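Local structure of Sfrice_029225 (Spodoptera frugiperda, 6I50) at residues V64-T67 with G68-V72. The protein is a tumour necrosis factor family cytokine of the Eiger type that assembles as a trimer and probably signals by binding a TNF receptor. Sequence-based numbering, arbitrary orientation.
Sequences VHHT and GVYLV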
# COMPACT_ATOMS: atom_id res chain seq x y z
N VAL A 64 -20.90 4.21 -0.47
CA VAL A 64 -20.70 3.56 -1.77
C VAL A 64 -22.03 3.56 -2.51
O VAL A 64 -23.08 3.23 -1.93
CB VAL A 64 -20.18 2.12 -1.58
CG1 VAL A 64 -20.03 1.39 -2.94
CG2 VAL A 64 -18.85 2.11 -0.81
N HIS A 65 -22.01 3.93 -3.80
CA HIS A 65 -23.23 4.00 -4.60
C HIS A 65 -23.29 2.99 -5.73
O HIS A 65 -24.34 2.89 -6.38
CB HIS A 65 -23.40 5.41 -5.18
CG HIS A 65 -23.47 6.49 -4.14
ND1 HIS A 65 -24.54 6.62 -3.28
CD2 HIS A 65 -22.59 7.46 -3.81
CE1 HIS A 65 -24.32 7.64 -2.47
NE2 HIS A 65 -23.15 8.17 -2.77
N HIS A 66 -22.21 2.25 -5.99
CA HIS A 66 -22.16 1.33 -7.12
C HIS A 66 -21.50 0.03 -6.67
O HIS A 66 -20.41 0.06 -6.10
CB HIS A 66 -21.39 1.93 -8.29
CG HIS A 66 -21.85 3.29 -8.67
ND1 HIS A 66 -21.40 4.44 -8.05
CD2 HIS A 66 -22.75 3.70 -9.61
CE1 HIS A 66 -21.99 5.49 -8.59
NE2 HIS A 66 -22.81 5.07 -9.54
N THR A 67 -22.16 -1.08 -6.95
CA THR A 67 -21.63 -2.39 -6.58
C THR A 67 -20.47 -2.78 -7.48
O THR A 67 -20.52 -2.59 -8.70
CB THR A 67 -22.74 -3.43 -6.67
OG1 THR A 67 -23.81 -3.07 -5.78
CG2 THR A 67 -22.22 -4.81 -6.32
N GLY A 68 -19.41 -3.33 -6.89
CA GLY A 68 -18.31 -3.83 -7.68
C GLY A 68 -17.13 -4.18 -6.81
O GLY A 68 -17.19 -4.13 -5.57
N VAL A 69 -16.04 -4.54 -7.48
CA VAL A 69 -14.77 -4.78 -6.80
C VAL A 69 -13.97 -3.49 -6.86
O VAL A 69 -13.74 -2.94 -7.95
CB VAL A 69 -13.99 -5.94 -7.44
CG1 VAL A 69 -12.62 -6.08 -6.79
CG2 VAL A 69 -14.77 -7.23 -7.28
N TYR A 70 -13.58 -2.98 -5.69
CA TYR A 70 -12.86 -1.73 -5.54
C TYR A 70 -11.48 -1.99 -4.96
O TYR A 70 -11.32 -2.84 -4.09
CB TYR A 70 -13.55 -0.77 -4.56
CG TYR A 70 -14.84 -0.13 -5.03
CD1 TYR A 70 -16.00 -0.88 -5.14
CD2 TYR A 70 -14.89 1.22 -5.30
CE1 TYR A 70 -17.19 -0.29 -5.53
CE2 TYR A 70 -16.06 1.82 -5.70
CZ TYR A 70 -17.21 1.06 -5.82
OH TYR A 70 -18.37 1.67 -6.21
N LEU A 71 -10.50 -1.21 -5.41
CA LEU A 71 -9.27 -1.06 -4.65
C LEU A 71 -9.54 -0.03 -3.56
O LEU A 71 -9.90 1.11 -3.86
CB LEU A 71 -8.12 -0.61 -5.55
CG LEU A 71 -6.80 -0.28 -4.85
CD1 LEU A 71 -6.15 -1.55 -4.30
CD2 LEU A 71 -5.85 0.43 -5.81
N VAL A 72 -9.42 -0.43 -2.31
CA VAL A 72 -9.67 0.43 -1.16
C VAL A 72 -8.35 0.58 -0.41
O VAL A 72 -7.66 -0.42 -0.18
CB VAL A 72 -10.76 -0.14 -0.24
CG1 VAL A 72 -11.00 0.78 0.95
CG2 VAL A 72 -12.05 -0.38 -1.01
O HOH W 1 -19.81 4.24 -5.67
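Tyr-70 reaches back along its own chain and hands its phenol hydroxyl to the backbone carbonyl of His-66, OH to O 2.6 Å. The carbonyl oxygen sits at the ring's edge, in the ring plane. At the acceptor, the C=O...OH angle is 134° and the hydroxyl is tilted 21° out of the carbonyl plane. CG of Tyr-70 lies anti to its carbonyl carbon (chi1 -71°), which sets the ring beside the backbone N, on the side of the preceding residues, and points it back to the loop. Val-64 comes from the opposite direction: its CG1 packs obliquely on the phenol end, 4.0 Å from Tyr-70 CZ. A water then ties the tyrosine to the loop. Its oxygen donates to Tyr-70 OH at 3.0 Å and accepts from His-65 N. It also meets His-66 ND1 in the imidazole plane, O to ND1 2.9 Å. The buried hydroxyl thus both gives and receives a hydrogen bond. OG1 of Thr-67 is hydrogen-bonded to Ala-131 N. In this TNF-type beta sandwich the bend carries the chain from strand 62-63 of one sheet into strand 68-80 of the other, where the Tyr-70 ring packs against Leu-129 of strand 117-129 and Leu-157 of strand 144-161.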